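Local coordinates for protein 1d10 (Caenorhabditis elegans, PDB 1T9F), which is of unknown function but folds as a beta-trefoil of MIR repeats related to SDF2, and is made with a signal sequence, consistent with a secretory-pathway role, at residues R23-D28 / T41-S46; D47-H52 / H79-T84. All coordinates share one frame; numbering follows the deposited sequence.

Contact 1 (R23-D28 / T41-S46); sequences RLHSHD and TAVKNS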
ATOM      1  N   ARG A  23      -0.325 -10.621  -1.001  1.00 15.64           N
ATOM      2  CA  ARG A  23      -0.868  -9.433  -1.658  1.00 16.17           C
ATOM      3  C   ARG A  23      -1.432  -8.420  -0.679  1.00 17.24           C
ATOM      4  O   ARG A  23      -2.130  -8.794   0.267  1.00 14.95           O
ATOM      5  CB  ARG A  23      -1.976  -9.816  -2.641  1.00 18.32           C
ATOM      6  CG  ARG A  23      -1.507 -10.561  -3.868  1.00 19.44           C
ATOM      7  CD  ARG A  23      -1.374 -12.045  -3.602  1.00 31.46           C
ATOM      8  NE  ARG A  23      -0.702 -12.732  -4.703  1.00 43.52           N
ATOM      9  CZ  ARG A  23      -1.167 -12.800  -5.944  1.00 45.62           C
ATOM     10  NH1 ARG A  23      -2.320 -12.223  -6.262  1.00 53.39           N
ATOM     11  NH2 ARG A  23      -0.472 -13.444  -6.871  1.00 43.75           N
ATOM     12  N   LEU A  24      -1.134  -7.142  -0.912  1.00 11.44           N
ATOM     13  CA  LEU A  24      -1.638  -6.067  -0.048  1.00 10.82           C
ATOM     14  C   LEU A  24      -3.145  -6.230  -0.058  1.00 12.80           C
ATOM     15  O   LEU A  24      -3.749  -6.445  -1.121  1.00 11.97           O
ATOM     16  CB  LEU A  24      -1.231  -4.695  -0.585  1.00 12.78           C
ATOM     17  CG  LEU A  24      -1.497  -3.533   0.380  1.00 10.91           C
ATOM     18  CD1 LEU A  24      -0.758  -3.762   1.678  1.00 13.86           C
ATOM     19  CD2 LEU A  24      -1.054  -2.228  -0.256  1.00  9.77           C
ATOM     20  N   HIS A  25      -3.765  -6.076   1.106  1.00 13.24           N
ATOM     21  CA  HIS A  25      -5.188  -6.375   1.202  1.00 10.40           C
ATOM     22  C   HIS A  25      -5.918  -5.563   2.270  1.00 17.84           C
ATOM     23  O   HIS A  25      -5.310  -5.062   3.226  1.00 15.55           O
ATOM     24  CB  HIS A  25      -5.260  -7.880   1.521  1.00 15.13           C
ATOM     25  CG  HIS A  25      -6.639  -8.467   1.574  1.00 22.74           C
ATOM     26  ND1 HIS A  25      -7.391  -8.497   2.728  1.00 28.39           N
ATOM     27  CD2 HIS A  25      -7.353  -9.146   0.643  1.00 16.33           C
ATOM     28  CE1 HIS A  25      -8.507  -9.171   2.508  1.00 20.73           C
ATOM     29  NE2 HIS A  25      -8.507  -9.577   1.251  1.00 23.95           N
ATOM     30  N   SER A  26      -7.221  -5.411   2.089  1.00 16.17           N
ATOM     31  CA  SER A  26      -8.025  -4.737   3.092  1.00 16.77           C
ATOM     32  C   SER A  26      -9.403  -5.375   3.120  1.00 24.09           C
ATOM     33  O   SER A  26      -9.718  -6.219   2.281  1.00 20.56           O
ATOM     34  CB  SER A  26      -8.125  -3.244   2.841  1.00 15.48           C
ATOM     35  OG  SER A  26      -8.543  -2.610   4.043  1.00 19.35           O
ATOM     36  N   HIS A  27     -10.227  -4.962   4.075  1.00 20.47           N
ATOM     37  CA  HIS A  27     -11.542  -5.563   4.238  1.00 24.37           C
ATOM     38  C   HIS A  27     -12.299  -4.782   5.301  1.00 24.45           C
ATOM     39  O   HIS A  27     -11.784  -3.806   5.829  1.00 22.36           O
ATOM     40  CB  HIS A  27     -11.331  -7.005   4.678  1.00 21.36           C
ATOM     41  CG  HIS A  27     -10.170  -7.167   5.610  1.00 18.89           C
ATOM     42  ND1 HIS A  27      -9.505  -8.361   5.779  1.00 21.40           N
ATOM     43  CD2 HIS A  27      -9.555  -6.276   6.426  1.00 20.77           C
ATOM     44  CE1 HIS A  27      -8.532  -8.201   6.659  1.00 18.99           C
ATOM     45  NE2 HIS A  27      -8.541  -6.944   7.067  1.00 16.44           N
ATOM     46  N   ASP A  28     -13.511  -5.219   5.625  1.00 29.95           N
ATOM     47  CA  ASP A  28     -14.324  -4.522   6.618  1.00 30.32           C
ATOM     48  C   ASP A  28     -14.005  -4.977   8.036  1.00 34.98           C
ATOM     49  O   ASP A  28     -14.909  -5.235   8.836  1.00 47.26           O
ATOM     50  CB  ASP A  28     -15.815  -4.749   6.336  1.00 34.20           C
ATOM     51  CG  ASP A  28     -16.694  -3.673   6.953  1.00 47.14           C
ATOM     52  OD1 ASP A  28     -16.394  -3.235   8.084  1.00 52.03           O
ATOM     53  OD2 ASP A  28     -17.687  -3.270   6.308  1.00 42.39           O
ATOM     54  N   THR A  41      -3.799  -5.641   5.588  1.00 19.62           N
ATOM     55  CA  THR A  41      -2.973  -6.832   5.755  1.00 17.41           C
ATOM     56  C   THR A  41      -2.398  -7.268   4.413  1.00 16.60           C
ATOM     57  O   THR A  41      -2.526  -6.568   3.407  1.00 17.67           O
ATOM     58  CB  THR A  41      -3.806  -8.016   6.281  1.00 22.94           C
ATOM     59  OG1 THR A  41      -4.691  -8.464   5.239  1.00 15.08           O
ATOM     60  CG2 THR A  41      -4.633  -7.595   7.505  1.00 17.23           C
ATOM     61  N   ALA A  42      -1.759  -8.435   4.416  1.00 16.39           N
ATOM     62  CA  ALA A  42      -1.213  -9.019   3.202  1.00 16.69           C
ATOM     63  C   ALA A  42      -1.692 -10.464   3.235  1.00 19.41           C
ATOM     64  O   ALA A  42      -1.514 -11.160   4.240  1.00 19.59           O
ATOM     65  CB  ALA A  42       0.303  -8.953   3.198  1.00 20.71           C
ATOM     66  N   VAL A  43      -2.291 -10.916   2.139  1.00 14.96           N
ATOM     67  CA  VAL A  43      -2.832 -12.267   2.077  1.00 21.07           C
ATOM     68  C   VAL A  43      -2.154 -13.230   1.111  1.00 16.54           C
ATOM     69  O   VAL A  43      -1.795 -12.866  -0.007  1.00 18.70           O
ATOM     70  CB  VAL A  43      -4.330 -12.218   1.718  1.00 16.05           C
ATOM     71  CG1 VAL A  43      -5.094 -11.501   2.820  1.00 22.34           C
ATOM     72  CG2 VAL A  43      -4.522 -11.486   0.390  1.00 15.79           C
ATOM     73  N   LYS A  44      -1.993 -14.469   1.562  1.00 25.55           N
ATOM     74  CA  LYS A  44      -1.411 -15.532   0.755  1.00 31.01           C
ATOM     75  C   LYS A  44      -2.624 -16.223   0.140  1.00 37.98           C
ATOM     76  O   LYS A  44      -2.878 -17.403   0.364  1.00 50.47           O
ATOM     77  CB  LYS A  44      -0.609 -16.488   1.651  1.00 35.64           C
ATOM     78  CG  LYS A  44      -0.222 -17.821   1.016  1.00 50.20           C
ATOM     79  CD  LYS A  44       0.467 -17.659  -0.331  1.00 55.71           C
ATOM     80  CE  LYS A  44       0.790 -19.023  -0.940  1.00 60.22           C
ATOM     81  NZ  LYS A  44      -0.427 -19.886  -1.078  1.00 52.14           N
ATOM     82  N   ASN A  45      -3.388 -15.445  -0.619  1.00 49.82           N
ATOM     83  CA  ASN A  45      -4.603 -15.913  -1.272  1.00 49.83           C
ATOM     84  C   ASN A  45      -4.779 -15.172  -2.589  1.00 53.43           C
ATOM     85  O   ASN A  45      -5.406 -14.111  -2.644  1.00 52.17           O
ATOM     86  CB  ASN A  45      -5.812 -15.661  -0.366  1.00 58.88           C
ATOM     87  CG  ASN A  45      -7.103 -15.502  -1.144  1.00 61.79           C
ATOM     88  OD1 ASN A  45      -7.490 -16.382  -1.912  1.00 69.82           O
ATOM     89  ND2 ASN A  45      -7.774 -14.372  -0.952  1.00 63.98           N
ATOM     90  N   SER A  46      -4.222 -15.749  -3.648  1.00 52.80           N
ATOM     91  CA  SER A  46      -4.280 -15.167  -4.984  1.00 62.28           C
ATOM     92  C   SER A  46      -5.659 -14.675  -5.417  1.00 65.05           C
ATOM     93  O   SER A  46      -6.681 -15.012  -4.814  1.00 66.34           O
ATOM     94  CB  SER A  46      -3.768 -16.181  -6.010  1.00 59.10           C
ATOM     95  OG  SER A  46      -3.856 -15.656  -7.322  1.00 64.88           O
TER

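Contact 2 (D47-H52 / H79-T84); sequences DDINSH and HLTTGT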
ATOM      1  N   ASP A  47      -5.659 -13.868  -6.475  1.00 65.79           N
ATOM      2  CA  ASP A  47      -6.868 -13.307  -7.066  1.00 68.45           C
ATOM      3  C   ASP A  47      -8.058 -13.158  -6.109  1.00 67.58           C
ATOM      4  O   ASP A  47      -8.839 -14.095  -5.918  1.00 67.39           O
ATOM      5  CB  ASP A  47      -7.280 -14.158  -8.277  1.00 72.29           C
ATOM      6  CG  ASP A  47      -7.437 -13.336  -9.549  1.00 75.91           C
ATOM      7  OD1 ASP A  47      -7.733 -13.925 -10.613  1.00 78.05           O
ATOM      8  OD2 ASP A  47      -7.265 -12.099  -9.488  1.00 79.93           O
ATOM      9  N   ASP A  48      -8.185 -11.975  -5.513  1.00 58.48           N
ATOM     10  CA  ASP A  48      -9.281 -11.663  -4.593  1.00 48.34           C
ATOM     11  C   ASP A  48      -9.597 -10.179  -4.785  1.00 41.75           C
ATOM     12  O   ASP A  48      -8.698  -9.336  -4.760  1.00 31.83           O
ATOM     13  CB  ASP A  48      -8.869 -11.938  -3.139  1.00 57.14           C
ATOM     14  CG  ASP A  48      -9.999 -11.676  -2.141  1.00 56.40           C
ATOM     15  OD1 ASP A  48      -9.807 -11.948  -0.935  1.00 59.39           O
ATOM     16  OD2 ASP A  48     -11.074 -11.198  -2.553  1.00 54.73           O
ATOM     17  N   ILE A  49     -10.874  -9.872  -4.987  1.00 32.35           N
ATOM     18  CA  ILE A  49     -11.308  -8.500  -5.210  1.00 25.91           C
ATOM     19  C   ILE A  49     -10.878  -7.525  -4.108  1.00 19.03           C
ATOM     20  O   ILE A  49     -10.637  -6.349  -4.379  1.00 19.16           O
ATOM     21  CB  ILE A  49     -12.850  -8.436  -5.397  1.00 34.74           C
ATOM     22  CG1 ILE A  49     -13.276  -7.012  -5.775  1.00 33.93           C
ATOM     23  CG2 ILE A  49     -13.554  -8.890  -4.128  1.00 32.14           C
ATOM     24  CD1 ILE A  49     -12.701  -6.522  -7.096  1.00 39.73           C
ATOM     25  N   ASN A  50     -10.784  -8.005  -2.873  1.00 15.02           N
ATOM     26  CA  ASN A  50     -10.372  -7.152  -1.770  1.00 19.43           C
ATOM     27  C   ASN A  50      -8.863  -6.887  -1.796  1.00 18.39           C
ATOM     28  O   ASN A  50      -8.344  -6.219  -0.906  1.00 15.94           O
ATOM     29  CB  ASN A  50     -10.762  -7.773  -0.420  1.00 16.04           C
ATOM     30  CG  ASN A  50     -12.272  -7.800  -0.202  1.00 22.48           C
ATOM     31  OD1 ASN A  50     -12.934  -6.765  -0.245  1.00 24.04           O
ATOM     32  ND2 ASN A  50     -12.817  -8.987   0.019  1.00 25.64           N
ATOM     33  N   SER A  51      -8.169  -7.415  -2.806  1.00 10.93           N
ATOM     34  CA  SER A  51      -6.726  -7.203  -2.926  1.00 16.19           C
ATOM     35  C   SER A  51      -6.418  -6.217  -4.041  1.00 21.33           C
ATOM     36  O   SER A  51      -5.250  -6.017  -4.399  1.00 17.16           O
ATOM     37  CB  SER A  51      -5.991  -8.519  -3.216  1.00 22.74           C
ATOM     38  OG  SER A  51      -6.092  -9.412  -2.119  1.00 20.35           O
ATOM     39  N   HIS A  52      -7.463  -5.617  -4.607  1.00 15.32           N
ATOM     40  CA  HIS A  52      -7.269  -4.651  -5.679  1.00 15.60           C
ATOM     41  C   HIS A  52      -7.221  -3.228  -5.166  1.00 17.97           C
ATOM     42  O   HIS A  52      -8.037  -2.828  -4.320  1.00 15.73           O
ATOM     43  CB  HIS A  52      -8.368  -4.787  -6.730  1.00 20.63           C
ATOM     44  CG  HIS A  52      -8.232  -6.023  -7.559  1.00 29.15           C
ATOM     45  ND1 HIS A  52      -8.594  -7.268  -7.097  1.00 34.25           N
ATOM     46  CD2 HIS A  52      -7.685  -6.219  -8.781  1.00 34.44           C
ATOM     47  CE1 HIS A  52      -8.273  -8.179  -7.998  1.00 32.66           C
ATOM     48  NE2 HIS A  52      -7.718  -7.570  -9.029  1.00 36.38           N
ATOM     49  N   HIS A  79      -8.457   1.553  -1.914  1.00 10.64           N
ATOM     50  CA  HIS A  79      -8.901   0.171  -1.803  1.00 15.52           C
ATOM     51  C   HIS A  79     -10.267   0.154  -2.487  1.00 21.16           C
ATOM     52  O   HIS A  79     -11.224   0.760  -1.996  1.00 18.88           O
ATOM     53  CB  HIS A  79      -9.012  -0.238  -0.338  1.00 14.29           C
ATOM     54  CG  HIS A  79      -9.411  -1.664  -0.147  1.00 22.33           C
ATOM     55  ND1 HIS A  79     -10.573  -2.030   0.498  1.00 17.69           N
ATOM     56  CD2 HIS A  79      -8.801  -2.818  -0.515  1.00 15.86           C
ATOM     57  CE1 HIS A  79     -10.658  -3.351   0.525  1.00 24.14           C
ATOM     58  NE2 HIS A  79      -9.597  -3.852  -0.084  1.00 18.82           N
ATOM     59  N   LEU A  80     -10.345  -0.531  -3.623  1.00 18.40           N
ATOM     60  CA  LEU A  80     -11.564  -0.564  -4.421  1.00 22.07           C
ATOM     61  C   LEU A  80     -12.867  -0.960  -3.756  1.00 27.89           C
ATOM     62  O   LEU A  80     -13.864  -0.256  -3.900  1.00 28.20           O
ATOM     63  CB  LEU A  80     -11.364  -1.438  -5.663  1.00 27.86           C
ATOM     64  CG  LEU A  80     -10.634  -0.809  -6.852  1.00 37.42           C
ATOM     65  CD1 LEU A  80     -10.786  -1.720  -8.060  1.00 39.90           C
ATOM     66  CD2 LEU A  80     -11.216   0.567  -7.160  1.00 39.14           C
ATOM     67  N   THR A  81     -12.872  -2.063  -3.022  1.00 24.68           N
ATOM     68  CA  THR A  81     -14.107  -2.519  -2.401  1.00 33.21           C
ATOM     69  C   THR A  81     -14.634  -1.702  -1.226  1.00 36.80           C
ATOM     70  O   THR A  81     -15.820  -1.790  -0.913  1.00 36.81           O
ATOM     71  CB  THR A  81     -13.995  -3.991  -1.965  1.00 27.30           C
ATOM     72  OG1 THR A  81     -12.973  -4.122  -0.975  1.00 22.45           O
ATOM     73  CG2 THR A  81     -13.644  -4.869  -3.164  1.00 17.20           C
ATOM     74  N   THR A  82     -13.783  -0.913  -0.571  1.00 26.74           N
ATOM     75  CA  THR A  82     -14.266  -0.114   0.557  1.00 24.64           C
ATOM     76  C   THR A  82     -14.144   1.387   0.332  1.00 26.22           C
ATOM     77  O   THR A  82     -14.606   2.179   1.150  1.00 27.05           O
ATOM     78  CB  THR A  82     -13.545  -0.476   1.864  1.00 23.10           C
ATOM     79  OG1 THR A  82     -12.153  -0.138   1.761  1.00 17.86           O
ATOM     80  CG2 THR A  82     -13.697  -1.965   2.150  1.00 25.16           C
ATOM     81  N   GLY A  83     -13.517   1.772  -0.774  1.00 24.79           N
ATOM     82  CA  GLY A  83     -13.369   3.179  -1.096  1.00 32.71           C
ATOM     83  C   GLY A  83     -12.414   3.978  -0.226  1.00 30.03           C
ATOM     84  O   GLY A  83     -12.333   5.201  -0.356  1.00 25.94           O
ATOM     85  N   THR A  84     -11.699   3.288   0.656  1.00 17.98           N
ATOM     86  CA  THR A  84     -10.738   3.909   1.557  1.00 19.89           C
ATOM     87  C   THR A  84      -9.371   4.095   0.874  1.00 19.98           C
ATOM     88  O   THR A  84      -9.173   3.660  -0.265  1.00 15.58           O
ATOM     89  CB  THR A  84     -10.533   3.032   2.796  1.00 18.62           C
ATOM     90  OG1 THR A  84     -10.259   1.696   2.369  1.00 23.14           O
ATOM     91  CG2 THR A  84     -11.773   3.033   3.687  1.00 22.72           C
TER
HETATM   92  O   HOH W   1     -10.462  -3.921  -3.278  1.00 18.52           O

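Contact 1 (R23-D28 / T41-S46)
R23 O is gripped by one hydrogen bond and one weaker C-H...O contact: V43 N, 2.8 Å away, lies in the carbonyl plane and reaches it along a lone pair, while the CA-H of A42 adds the weaker contact, with A42 CA 3.1 Å from R23 O. The bond from R23 N to V43 O, 2.9 Å long and nearly straight at 167°, completes one antiparallel hydrogen-bonded pair. H25 and T41 form the next, though the 2.7 Å bond from H25 N to T41 O is bent (135°) and its donor stands above the carbonyl plane. Between them lies the non-hydrogen-bonded pair of L24 and A42, where small A42 sits across from a leucine that also packs on F15 and V160. Strands 23-27 and 38-43 belong to the hairpin cap that closes one end of the barrel in a beta-trefoil. On the face opposite L24, the H25 ring has CG anti to the backbone N (chi1 -176°), lying alongside T41 and crossing V43. V43 CG1 sits over one ring face, 3.8 Å from the H25 ring centroid, a CH-pi contact well suited to a branched valine methyl beside a flat imidazole. T41 turns its two branches to different tasks: OG1 hydrogen-bonds Q157, whereas CG2 meets the ring of H27, 4.0 Å from H27 NE2, a nitrogen engaged by S39. R23, bent at chi2, lays one face of its guanidinium over CA of the poorly ordered S46, beyond the end of strand 38-43, with R23 NH1 3.8 Å from S46 CA.

Contact 2 (D47-H52 / H79-T84)
The imidazole of H79 reaches over to the other segment and donates from NE2 to N50 O, 2.8 Å away at an N-H...O angle of 151°. The acceptor lies in the ring plane at the imidazole edge, although the nitrogen itself stands above the carbonyl plane of N50. The side chains of N50 and T81 cross at about a right angle, and N50 OD1 accepts from T81 OG1 at 2.7 Å, though the position of that hydroxyl is less certain. The other branch of T81, its methyl CG2, packs on I49, 3.4 Å from I49 CG1, tighter than usual for two carbons. A water ties the backbones together, donating to I49 O and H52 O and accepting from T81 N; H52 O also receives a weak bond from L80 N (3.3 Å). In the second shell, T82 OG1 steadies the H79 ring from its far nitrogen, 2.8 Å from H79 ND1, and also bonds T84 OG1 and Q38. A hydroxyl suits this place because it can donate one hydrogen bond while accepting others. D48 OD2 takes N50 N at 3.2 Å in an Asx turn, which leads into the short 3-10 turn 49-51. Segment 47-52 leads from cap strand 38-43 into barrel strand 53-57, whose W53 meets the H79 ring; 79-84 leads from barrel strand 74-79 to cap strand 85-89, and V12 of strand 12-17 touches both H52 and L80.

How the contacts relate
Contact 1 is the more buried, a regular strand pairing carried by main-chain bonds in the hairpin cap; contact 2 is partly buried and joins two loops through bonds of mixed kind, several of them from side chains, and a water, as fits segments without a strand ladder. They follow one another along the chain, since 41-46 runs straight into 47-52, and their centres lie about 9 Å apart. They also touch: S26 N lies 3.3 Å from N50 O, so the carbonyl that serves contact 2 probably also takes a bond from strand 23-27. Histidines serve both, H25 by offering a ring face to a methyl, H79 by donating at its edge.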